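Local atomic coordinates of multicopper oxidase (Uncultured bacterium, PDB entry 4E9X), a protein that probably oxidises substrates at a mononuclear copper and passes the electrons to a copper cluster that reduces dioxygen, as multicopper oxidases do. Residues Leu130-Arg135 against Asp238-Ala243; Lys24-Asn29 against Asn51-Pro56; Asp292-Phe295 against Glu299-Lys302; Gly68-Asp73 against Gly77-Pro82. One frame throughout, in Å; residues are numbered along the deposited sequence.

Contact 1. Residues Leu130-Arg135 against Asp238-Ala243; sequences LPIEKR and DVIIEA
Arg135 and Glu242 supply the charged part of this contact, a two-pronged, end-on salt bridge. NH1 of Arg135 donates to OE2 of Glu242 at 2.8 Å, almost straight at 170°, while NH2 of Arg135 reaches OE1 of Glu242 at 3.0 Å. Both oxygens accept on their syn lone pairs, and guanidinium and carboxylate are only 10° from coplanar, so the paired bonds fix the rotation of both groups. The bend of Glu242 at chi2 (-80°) swings its carboxylate off the strand to meet the arginine. Were Glu242 replaced by an alanine, the Arg135 guanidinium would probably lose its countercharge and be free to turn.

The apolar part is the meeting of two isoleucines lying alongside with their chains running opposite ways. CD1 of Ile132 lies 4.0 Å from CG1 of Ile240, and Val136 touches Ile240 as well.

A third group is acidic. Glu133 folds back so that its OE1 accepts from the backbone N of Leu130 at 3.0 Å, whereas its OE2 is 4.6 Å from OD2 of Asp238. Lys190 makes a salt bridge to both acids, which probably offsets their repulsion.

The arrangement lays the linker between strands 119-125 and 138-147 against strand 236-243, as part of the passage from the first to the second cupredoxin domain of a two-domain multicopper oxidase.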
loop_
_atom_site.group_PDB
_atom_site.type_symbol
_atom_site.label_atom_id
_atom_site.label_comp_id
_atom_site.label_asym_id
_atom_site.label_seq_id
_atom_site.Cartn_x
_atom_site.Cartn_y
_atom_site.Cartn_z
ATOM N N LEU A 130 7.145 3.063 26.325
ATOM C CA LEU A 130 6.184 2.013 26.650
ATOM C C LEU A 130 6.837 1.048 27.603
ATOM O O LEU A 130 8.028 0.837 27.448
ATOM C CB LEU A 130 5.729 1.215 25.427
ATOM C CG LEU A 130 5.023 2.067 24.349
ATOM C CD1 LEU A 130 4.504 1.238 23.203
ATOM C CD2 LEU A 130 3.849 2.796 24.995
ATOM N N PRO A 131 6.125 0.410 28.515
ATOM C CA PRO A 131 6.756 -0.718 29.248
ATOM C C PRO A 131 7.479 -1.747 28.365
ATOM O O PRO A 131 8.563 -2.231 28.722
ATOM C CB PRO A 131 5.569 -1.328 30.030
ATOM C CG PRO A 131 4.679 -0.137 30.220
ATOM C CD PRO A 131 4.771 0.683 28.962
ATOM N N ILE A 132 6.964 -2.122 27.193
ATOM C CA ILE A 132 7.625 -3.159 26.375
ATOM C C ILE A 132 8.953 -2.693 25.826
ATOM O O ILE A 132 9.889 -3.513 25.716
ATOM C CB ILE A 132 6.699 -3.623 25.246
ATOM C CG1 ILE A 132 7.150 -4.960 24.611
ATOM C CG2 ILE A 132 6.493 -2.569 24.151
ATOM C CD1 ILE A 132 6.014 -5.610 23.808
ATOM N N GLU A 133 9.020 -1.397 25.523
ATOM C CA GLU A 133 10.273 -0.802 25.078
ATOM C C GLU A 133 11.321 -0.996 26.146
ATOM O O GLU A 133 12.515 -1.096 25.840
ATOM C CB GLU A 133 10.102 0.690 24.729
ATOM C CG GLU A 133 9.410 0.774 23.343
ATOM C CD GLU A 133 9.212 2.235 22.977
ATOM O OE1 GLU A 133 8.590 3.012 23.746
ATOM O OE2 GLU A 133 9.671 2.533 21.857
ATOM N N LYS A 134 10.944 -1.094 27.405
ATOM C CA LYS A 134 11.951 -1.291 28.459
ATOM C C LYS A 134 12.498 -2.710 28.518
ATOM O O LYS A 134 13.523 -2.955 29.186
ATOM C CB LYS A 134 11.332 -0.906 29.812
ATOM C CG LYS A 134 10.912 0.554 29.931
ATOM C CD LYS A 134 10.371 0.913 31.305
ATOM C CE LYS A 134 9.619 2.226 31.308
ATOM N NZ LYS A 134 8.330 2.235 32.071
ATOM N N ARG A 135 11.877 -3.697 27.873
ATOM C CA ARG A 135 12.343 -5.078 27.840
ATOM C C ARG A 135 13.308 -5.310 26.699
ATOM O O ARG A 135 13.951 -6.354 26.597
ATOM C CB ARG A 135 11.139 -6.005 27.600
ATOM C CG ARG A 135 10.259 -6.074 28.841
ATOM C CD ARG A 135 9.013 -6.961 28.634
ATOM N NE ARG A 135 9.436 -8.252 28.189
ATOM C CZ ARG A 135 9.118 -8.918 27.089
ATOM N NH1 ARG A 135 8.271 -8.407 26.229
ATOM N NH2 ARG A 135 9.719 -10.102 26.987
ATOM N N ASP A 238 7.338 0.668 14.056
ATOM C CA ASP A 238 8.171 -0.035 15.005
ATOM C C ASP A 238 7.435 -1.281 15.420
ATOM O O ASP A 238 6.230 -1.240 15.682
ATOM C CB ASP A 238 8.451 0.763 16.277
ATOM C CG ASP A 238 9.148 2.107 16.190
ATOM O OD1 ASP A 238 9.326 2.662 15.088
ATOM O OD2 ASP A 238 9.552 2.577 17.266
ATOM N N VAL A 239 8.187 -2.386 15.512
ATOM C CA VAL A 239 7.601 -3.643 15.951
ATOM C C VAL A 239 8.524 -4.238 17.031
ATOM O O VAL A 239 9.673 -3.828 17.211
ATOM C CB VAL A 239 7.463 -4.654 14.793
ATOM C CG1 VAL A 239 6.653 -4.022 13.635
ATOM C CG2 VAL A 239 8.832 -5.168 14.305
ATOM N N ILE A 240 7.975 -5.213 17.753
ATOM C CA ILE A 240 8.730 -6.058 18.690
ATOM C C ILE A 240 8.630 -7.497 18.213
ATOM O O ILE A 240 7.530 -7.999 17.927
ATOM C CB ILE A 240 8.125 -5.945 20.122
ATOM C CG1 ILE A 240 8.222 -4.510 20.678
ATOM C CG2 ILE A 240 8.786 -6.948 21.045
ATOM C CD1 ILE A 240 9.669 -4.105 20.940
ATOM N N ILE A 241 9.784 -8.163 18.177
ATOM C CA ILE A 241 9.836 -9.615 18.015
ATOM C C ILE A 241 10.395 -10.204 19.301
ATOM O O ILE A 241 11.464 -9.791 19.758
ATOM C CB ILE A 241 10.691 -10.046 16.809
ATOM C CG1 ILE A 241 9.959 -9.675 15.506
ATOM C CG2 ILE A 241 11.006 -11.543 16.898
ATOM C CD1 ILE A 241 10.735 -9.981 14.240
ATOM N N GLU A 242 9.684 -11.169 19.879
ATOM C CA GLU A 242 10.214 -12.003 20.961
ATOM C C GLU A 242 11.058 -13.088 20.340
ATOM O O GLU A 242 10.496 -13.932 19.617
ATOM C CB GLU A 242 9.073 -12.620 21.819
ATOM C CG GLU A 242 8.063 -11.605 22.358
ATOM C CD GLU A 242 8.544 -10.867 23.598
ATOM O OE1 GLU A 242 9.493 -11.321 24.282
ATOM O OE2 GLU A 242 7.932 -9.828 23.896
ATOM N N ALA A 243 12.365 -13.088 20.594
ATOM C CA ALA A 243 13.218 -14.135 19.986
ATOM C C ALA A 243 13.219 -15.395 20.799
ATOM O O ALA A 243 14.142 -15.705 21.530
ATOM C CB ALA A 243 14.652 -13.581 19.840
#

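Contact 2. Residues Lys24-Asn29 against Asn51-Pro56; sequences KVFGFN and NNTSLP
Phe26 reaches across from its strand to Thr53 and Leu55 in the loop after strand 44-51. From CB the side chain runs with CG anti to the carbonyl carbon (chi1 -65°), which sends the ring toward that loop. CD1 of Phe26 meets CG2 of Thr53 at 3.8 Å, and CE1 of Phe26 is 4.0 Å from CB of the same threonine. At the far end CZ of Phe26 touches CD1 of Leu55 at 3.6 Å, the closest approach of the contact; the leucine and threonine side chains each run at about a right angle to that of the phenylalanine, meeting its ring obliquely. A flat apolar ring suits this place, because it also stacks with Tyr155 and stands edge-to-face with His57, a ligand of the mononuclear copper in this cupredoxin domain; Met118, another ligand, touches it too.

The loop is shaped by an Asx turn followed by an ST turn. OD1 of Asn51 accepts twice from Thr53, from N at 2.9 Å and from OG1 at 2.8 Å, the hydroxyl arriving in the carbonyl plane on a lone pair. OG1 of Thr53 accepts from N of Leu55 at 3.2 Å and is hydrogen-bonded to His57 as well. ND2 of Asn51 donates to O of Leu55 at 2.8 Å, nearly straight (176°).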
loop_
_atom_site.group_PDB
_atom_site.type_symbol
_atom_site.label_atom_id
_atom_site.label_comp_id
_atom_site.label_asym_id
_atom_site.label_seq_id
_atom_site.Cartn_x
_atom_site.Cartn_y
_atom_site.Cartn_z
ATOM N N LYS A 24 26.563 6.015 -7.690
ATOM C CA LYS A 24 26.938 7.364 -7.266
ATOM C C LYS A 24 25.827 7.952 -6.417
ATOM O O LYS A 24 24.659 7.993 -6.820
ATOM C CB LYS A 24 27.208 8.274 -8.462
ATOM C CG LYS A 24 28.467 7.915 -9.253
ATOM C CD LYS A 24 28.840 9.108 -10.114
ATOM C CE LYS A 24 30.221 9.083 -10.706
ATOM N NZ LYS A 24 31.244 8.113 -10.348
ATOM N N VAL A 25 26.179 8.401 -5.225
ATOM C CA VAL A 25 25.227 8.875 -4.256
ATOM C C VAL A 25 25.709 10.202 -3.670
ATOM O O VAL A 25 26.868 10.592 -3.834
ATOM C CB VAL A 25 24.964 7.871 -3.116
ATOM C CG1 VAL A 25 24.300 6.591 -3.744
ATOM C CG2 VAL A 25 26.204 7.548 -2.313
ATOM N N PHE A 26 24.835 10.924 -2.992
ATOM C CA PHE A 26 25.181 12.091 -2.207
ATOM C C PHE A 26 25.045 11.709 -0.730
ATOM O O PHE A 26 24.000 11.863 -0.132
ATOM C CB PHE A 26 24.267 13.265 -2.553
ATOM C CG PHE A 26 24.402 13.789 -3.975
ATOM C CD1 PHE A 26 25.606 14.263 -4.472
ATOM C CD2 PHE A 26 23.274 13.803 -4.794
ATOM C CE1 PHE A 26 25.706 14.781 -5.766
ATOM C CE2 PHE A 26 23.368 14.315 -6.087
ATOM C CZ PHE A 26 24.585 14.813 -6.542
ATOM N N GLY A 27 26.117 11.168 -0.170
ATOM C CA GLY A 27 26.000 10.578 1.172
ATOM C C GLY A 27 26.260 11.609 2.234
ATOM O O GLY A 27 27.276 12.323 2.236
ATOM N N PHE A 28 25.359 11.715 3.192
ATOM C CA PHE A 28 25.616 12.465 4.409
ATOM C C PHE A 28 26.814 11.810 5.104
ATOM O O PHE A 28 26.846 10.599 5.308
ATOM C CB PHE A 28 24.369 12.458 5.295
ATOM C CG PHE A 28 23.208 13.286 4.718
ATOM C CD1 PHE A 28 23.362 14.656 4.539
ATOM C CD2 PHE A 28 22.026 12.680 4.362
ATOM C CE1 PHE A 28 22.344 15.452 3.993
ATOM C CE2 PHE A 28 21.003 13.458 3.876
ATOM C CZ PHE A 28 21.131 14.854 3.698
ATOM N N ASN A 29 27.823 12.623 5.415
ATOM C CA ASN A 29 29.105 12.177 5.948
ATOM C C ASN A 29 29.649 11.060 5.074
ATOM O O ASN A 29 30.380 10.171 5.574
ATOM C CB ASN A 29 28.994 11.752 7.409
ATOM C CG ASN A 29 28.827 12.923 8.353
ATOM O OD1 ASN A 29 28.704 14.070 7.921
ATOM N ND2 ASN A 29 28.834 12.648 9.651
ATOM N N ASN A 51 27.895 21.537 2.453
ATOM C CA ASN A 51 27.662 20.834 1.185
ATOM C C ASN A 51 28.965 20.708 0.393
ATOM O O ASN A 51 29.380 21.689 -0.255
ATOM C CB ASN A 51 26.621 21.648 0.389
ATOM C CG ASN A 51 26.271 21.011 -0.944
ATOM O OD1 ASN A 51 26.851 19.958 -1.273
ATOM N ND2 ASN A 51 25.334 21.604 -1.657
ATOM N N ASN A 52 29.610 19.544 0.393
ATOM C CA ASN A 52 30.812 19.274 -0.358
ATOM C C ASN A 52 30.513 18.605 -1.680
ATOM O O ASN A 52 31.389 17.902 -2.190
ATOM C CB ASN A 52 31.839 18.481 0.447
ATOM C CG ASN A 52 32.366 19.293 1.635
ATOM O OD1 ASN A 52 32.556 20.477 1.517
ATOM N ND2 ASN A 52 32.542 18.643 2.783
ATOM N N THR A 53 29.351 18.864 -2.226
ATOM C CA THR A 53 29.005 18.275 -3.538
ATOM C C THR A 53 28.846 19.404 -4.559
ATOM O O THR A 53 28.987 20.576 -4.201
ATOM C CB THR A 53 27.717 17.432 -3.529
ATOM O OG1 THR A 53 26.582 18.346 -3.572
ATOM C CG2 THR A 53 27.606 16.628 -2.263
ATOM N N SER A 54 28.588 19.034 -5.800
ATOM C CA SER A 54 28.451 19.951 -6.920
ATOM C C SER A 54 27.029 20.455 -7.113
ATOM O O SER A 54 26.864 21.237 -8.041
ATOM C CB SER A 54 28.874 19.257 -8.241
ATOM O OG SER A 54 28.110 18.017 -8.378
ATOM N N LEU A 55 26.081 20.061 -6.258
ATOM C CA LEU A 55 24.671 20.389 -6.501
ATOM C C LEU A 55 24.075 20.909 -5.205
ATOM O O LEU A 55 24.579 20.606 -4.118
ATOM C CB LEU A 55 23.895 19.158 -6.935
ATOM C CG LEU A 55 24.152 18.551 -8.311
ATOM C CD1 LEU A 55 23.259 17.382 -8.631
ATOM C CD2 LEU A 55 23.944 19.645 -9.371
ATOM N N PRO A 56 22.994 21.698 -5.270
ATOM C CA PRO A 56 22.335 22.167 -4.080
ATOM C C PRO A 56 21.525 21.058 -3.375
ATOM O O PRO A 56 21.010 20.117 -3.998
ATOM C CB PRO A 56 21.385 23.244 -4.602
ATOM C CG PRO A 56 21.281 23.016 -6.064
ATOM C CD PRO A 56 22.437 22.214 -6.536
#

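Contact 3. Residues Asp292-Phe295 against Glu299-Lys302; sequences DPNF and ESLK
The carboxamide of Asn294 is the flat group at the centre, and it reaches Glu299 and Ser300 with both its polar atoms. At the amide's edge ND2 of Asn294 donates to OG of Ser300 at 2.9 Å, the hydroxyl oxygen lying 15° out of the amide plane. OD1 of Asn294 is approached differently: N of Ser300 donates to it at 3.0 Å from above the carbonyl plane, 36° out and not on a lone pair. N of Glu299 adds a weak bond to the same OD1 at 2.9 Å. Asparagine suits the place because one short side chain can both accept and donate; with CG anti to the backbone N (chi1 -154°) it is turned to meet two successive N-H groups in the 299-302 segment, whose backbone angles are helical.

The other flat group, the carboxylate of Asp292, has N of Asn294 above its plane, donating to OD1 of Asp292 at 2.9 Å, while its OD2 is hydrogen-bonded to His310. Beside these, a water donates to O of Pro293 at 2.7 Å and to OE2 of Glu299 at 2.8 Å, and that carboxylate also makes a salt bridge to Lys302.

An Asx turn at Asp292 thus coincides with a type I beta turn, Pro293 in its second position, within the long loop from strand 270-275 to strand 306-308, whose Ser300 and Leu301 pack on Leu36.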
loop_
_atom_site.group_PDB
_atom_site.type_symbol
_atom_site.label_atom_id
_atom_site.label_comp_id
_atom_site.label_asym_id
_atom_site.label_seq_id
_atom_site.Cartn_x
_atom_site.Cartn_y
_atom_site.Cartn_z
ATOM N N ASP A 292 29.094 -7.871 9.943
ATOM C CA ASP A 292 29.028 -6.510 10.458
ATOM C C ASP A 292 27.956 -6.414 11.560
ATOM O O ASP A 292 26.769 -6.365 11.244
ATOM C CB ASP A 292 28.671 -5.552 9.324
ATOM C CG ASP A 292 28.496 -4.145 9.799
ATOM O OD1 ASP A 292 28.799 -3.840 10.971
ATOM O OD2 ASP A 292 28.018 -3.304 8.954
ATOM N N PRO A 293 28.344 -6.355 12.826
ATOM C CA PRO A 293 27.323 -6.328 13.902
ATOM C C PRO A 293 26.527 -5.030 13.912
ATOM O O PRO A 293 25.527 -4.941 14.664
ATOM C CB PRO A 293 28.121 -6.461 15.181
ATOM C CG PRO A 293 29.535 -6.092 14.825
ATOM C CD PRO A 293 29.729 -6.337 13.332
ATOM N N ASN A 294 26.963 -3.998 13.187
ATOM C CA ASN A 294 26.269 -2.720 13.184
ATOM C C ASN A 294 25.533 -2.406 11.897
ATOM O O ASN A 294 25.180 -1.240 11.673
ATOM C CB ASN A 294 27.291 -1.584 13.457
ATOM C CG ASN A 294 26.644 -0.365 14.069
ATOM O OD1 ASN A 294 25.732 -0.454 14.898
ATOM N ND2 ASN A 294 27.174 0.806 13.691
ATOM N N PHE A 295 25.252 -3.399 11.084
ATOM C CA PHE A 295 24.562 -3.200 9.810
ATOM C C PHE A 295 23.168 -2.618 10.007
ATOM O O PHE A 295 22.655 -1.983 9.097
ATOM C CB PHE A 295 24.486 -4.548 9.085
ATOM C CG PHE A 295 23.770 -4.414 7.721
ATOM C CD1 PHE A 295 24.394 -3.860 6.626
ATOM C CD2 PHE A 295 22.450 -4.834 7.608
ATOM C CE1 PHE A 295 23.709 -3.716 5.407
ATOM C CE2 PHE A 295 21.753 -4.702 6.424
ATOM C CZ PHE A 295 22.386 -4.143 5.331
ATOM N N GLU A 299 24.590 -1.605 17.315
ATOM C CA GLU A 299 25.650 -1.264 18.296
ATOM C C GLU A 299 25.638 0.238 18.545
ATOM O O GLU A 299 25.670 0.692 19.701
ATOM C CB GLU A 299 27.016 -1.750 17.799
ATOM C CG GLU A 299 27.044 -3.288 17.733
ATOM C CD GLU A 299 26.702 -3.948 19.070
ATOM O OE1 GLU A 299 27.061 -3.541 20.209
ATOM O OE2 GLU A 299 25.985 -4.965 19.053
ATOM N N SER A 300 25.543 1.054 17.495
ATOM C CA SER A 300 25.492 2.512 17.718
ATOM C C SER A 300 24.321 2.903 18.613
ATOM O O SER A 300 24.507 3.856 19.386
ATOM C CB SER A 300 25.312 3.255 16.383
ATOM O OG SER A 300 26.383 2.970 15.498
ATOM N N LEU A 301 23.181 2.219 18.475
ATOM C CA LEU A 301 22.013 2.570 19.275
ATOM C C LEU A 301 22.252 2.354 20.756
ATOM O O LEU A 301 21.483 2.940 21.538
ATOM C CB LEU A 301 20.794 1.763 18.797
ATOM C CG LEU A 301 20.208 2.348 17.522
ATOM C CD1 LEU A 301 19.318 1.354 16.803
ATOM C CD2 LEU A 301 19.341 3.592 17.826
ATOM N N LYS A 302 23.251 1.577 21.180
ATOM C CA LYS A 302 23.559 1.335 22.586
ATOM C C LYS A 302 24.586 2.302 23.122
ATOM O O LYS A 302 24.889 2.238 24.341
ATOM C CB LYS A 302 24.193 -0.075 22.710
ATOM C CG LYS A 302 23.221 -1.175 22.368
ATOM C CD LYS A 302 23.815 -2.431 23.009
ATOM C CE LYS A 302 24.515 -3.183 21.903
ATOM N NZ LYS A 302 23.762 -4.487 21.778
HETATM O O HOH W 1 24.933 -6.393 16.889
#

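Contact 4. Residues Gly68-Asp73 against Gly77-Pro82; sequences GTWRSD and GVTQQP
Trp70, Arg71 and Asp73 close round Thr79 in a buried, mostly van der Waals contact within one loop of the first cupredoxin domain, between strands 60-62 and 88-94, at the boundary with a second subunit. A 3-10 turn at Trp70 and Arg71 brings the chain past the threonine. The indole approaches edge-on: CE3 of Trp70 meets CG2 of Thr79 at 3.8 Å, and CZ3 of Trp70 lies 3.7 Å from O of Val78, both partners near the ring plane. CG of Arg71 sits over one face, 3.6 Å above its plane, while the arginine's charge pairs with Asp281 of the second subunit. A broad ring suits this place, since it also packs on Phe249 of that subunit; with an alanine in place of Trp70, a gap would probably open beside the Thr79 methyl and Arg71 would lose the surface its chain rests on.

Asp73 is hydrogen-bonded to His206 of the second subunit, a copper ligand, and its CB comes 3.8 Å from OG1 of Thr79. That hydroxyl, which is also hydrogen-bonded to N of Val75, donates at 2.8 Å to a water, and the same water donates to O of Arg71 at 2.6 Å and to OE1 of Gln80 at 2.8 Å.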
loop_
_atom_site.group_PDB
_atom_site.type_symbol
_atom_site.label_atom_id
_atom_site.label_comp_id
_atom_site.label_asym_id
_atom_site.label_seq_id
_atom_site.Cartn_x
_atom_site.Cartn_y
_atom_site.Cartn_z
ATOM N N GLY A 68 7.691 26.586 16.241
ATOM C CA GLY A 68 8.222 27.929 16.292
ATOM C C GLY A 68 9.563 28.017 15.577
ATOM O O GLY A 68 10.279 29.006 15.723
ATOM N N THR A 69 9.919 26.986 14.844
ATOM C CA THR A 69 11.216 26.956 14.147
ATOM C C THR A 69 11.026 26.549 12.681
ATOM O O THR A 69 11.928 25.891 12.114
ATOM C CB THR A 69 12.276 26.049 14.795
ATOM O OG1 THR A 69 11.823 24.703 14.843
ATOM C CG2 THR A 69 12.455 26.474 16.245
ATOM N N TRP A 70 9.897 26.975 12.088
ATOM C CA TRP A 70 9.623 26.496 10.730
ATOM C C TRP A 70 10.711 26.804 9.715
ATOM O O TRP A 70 10.836 26.122 8.683
ATOM C CB TRP A 70 8.268 27.064 10.229
ATOM C CG TRP A 70 8.233 28.574 10.035
ATOM C CD1 TRP A 70 7.966 29.488 10.991
ATOM C CD2 TRP A 70 8.456 29.285 8.833
ATOM N NE1 TRP A 70 8.019 30.770 10.466
ATOM C CE2 TRP A 70 8.318 30.662 9.129
ATOM C CE3 TRP A 70 8.774 28.912 7.502
ATOM C CZ2 TRP A 70 8.475 31.650 8.156
ATOM C CZ3 TRP A 70 8.929 29.906 6.541
ATOM C CH2 TRP A 70 8.776 31.279 6.888
ATOM N N ARG A 71 11.530 27.844 9.924
ATOM C CA ARG A 71 12.605 28.196 8.994
ATOM C C ARG A 71 13.727 27.168 8.992
ATOM O O ARG A 71 14.636 27.279 8.122
ATOM C CB ARG A 71 13.122 29.628 9.222
ATOM C CG ARG A 71 12.006 30.681 8.980
ATOM C CD ARG A 71 12.534 32.102 9.311
ATOM N NE ARG A 71 13.253 32.632 8.200
ATOM C CZ ARG A 71 12.753 33.144 7.070
ATOM N NH1 ARG A 71 11.445 33.221 6.917
ATOM N NH2 ARG A 71 13.544 33.598 6.104
ATOM N N SER A 72 13.674 26.179 9.875
ATOM C CA SER A 72 14.592 25.042 9.837
ATOM C C SER A 72 13.942 23.786 9.276
ATOM O O SER A 72 14.571 22.731 9.418
ATOM C CB SER A 72 15.175 24.696 11.210
ATOM O OG SER A 72 16.157 25.628 11.576
ATOM N N ASP A 73 12.786 23.891 8.595
ATOM C CA ASP A 73 12.154 22.681 8.065
ATOM C C ASP A 73 12.845 22.087 6.830
ATOM O O ASP A 73 12.604 20.906 6.480
ATOM C CB ASP A 73 10.689 23.020 7.758
ATOM C CG ASP A 73 9.826 21.775 7.570
ATOM O OD1 ASP A 73 9.929 20.833 8.372
ATOM O OD2 ASP A 73 8.956 21.823 6.630
ATOM N N GLY A 77 12.471 26.932 -1.354
ATOM C CA GLY A 77 11.380 27.745 -1.912
ATOM C C GLY A 77 10.183 27.891 -0.982
ATOM O O GLY A 77 9.220 28.587 -1.311
ATOM N N VAL A 78 10.272 27.202 0.182
ATOM C CA VAL A 78 9.167 27.302 1.141
ATOM C C VAL A 78 9.680 27.804 2.482
ATOM O O VAL A 78 9.116 28.782 3.018
ATOM C CB VAL A 78 8.410 25.951 1.290
ATOM C CG1 VAL A 78 7.298 26.112 2.308
ATOM C CG2 VAL A 78 7.906 25.533 -0.113
ATOM N N THR A 79 10.747 27.167 2.998
ATOM C CA THR A 79 11.306 27.603 4.301
ATOM C C THR A 79 12.745 28.088 4.193
ATOM O O THR A 79 13.179 28.708 5.187
ATOM C CB THR A 79 11.182 26.506 5.369
ATOM O OG1 THR A 79 12.067 25.426 5.092
ATOM C CG2 THR A 79 9.779 25.928 5.393
ATOM N N GLN A 80 13.422 27.830 3.056
ATOM C CA GLN A 80 14.769 28.390 2.867
ATOM C C GLN A 80 15.091 28.396 1.398
ATOM O O GLN A 80 14.418 27.726 0.584
ATOM C CB GLN A 80 15.822 27.565 3.622
ATOM C CG GLN A 80 16.016 26.148 3.030
ATOM C CD GLN A 80 17.104 25.430 3.812
ATOM O OE1 GLN A 80 16.866 24.677 4.744
ATOM N NE2 GLN A 80 18.350 25.694 3.412
ATOM N N GLN A 81 16.143 29.112 1.047
ATOM C CA GLN A 81 16.809 28.860 -0.223
ATOM C C GLN A 81 17.717 27.652 -0.060
ATOM O O GLN A 81 18.129 27.362 1.070
ATOM C CB GLN A 81 17.558 30.136 -0.598
ATOM C CG GLN A 81 16.594 31.352 -0.556
ATOM C CD GLN A 81 17.305 32.556 -1.143
ATOM O OE1 GLN A 81 18.108 33.114 -0.375
ATOM N NE2 GLN A 81 17.035 32.906 -2.392
ATOM N N PRO A 82 18.013 26.922 -1.147
ATOM C CA PRO A 82 18.811 25.710 -0.995
ATOM C C PRO A 82 20.250 26.005 -0.525
ATOM O O PRO A 82 20.763 27.118 -0.659
ATOM C CB PRO A 82 18.919 25.215 -2.441
ATOM C CG PRO A 82 17.814 25.842 -3.197
ATOM C CD PRO A 82 17.574 27.159 -2.541
HETATM O O HOH W 2 14.663 25.507 6.179
#

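Contacts 2 and 4 are buried; contacts 1 and 3 are only partly so. Contacts 2 and 4 belong to the first cupredoxin domain and touch through Pro56 and Pro82, yet one borders the mononuclear copper and the other meets a second subunit, its Asp73 side chain about 6 Å from a copper. In contact 1 the interdomain linker packs on a strand of the second domain, whereas contact 3 lies within the loop from strand 270-275 to strand 306-308; neither meets another subunit. Chemistry follows place: at contact 1 a salt bridge flanks apolar side chains, contact 3 relies on amide hydrogen bonds and a water, contact 2 is apolar across its segments, and contact 4 joins its segments by van der Waals packing and a water.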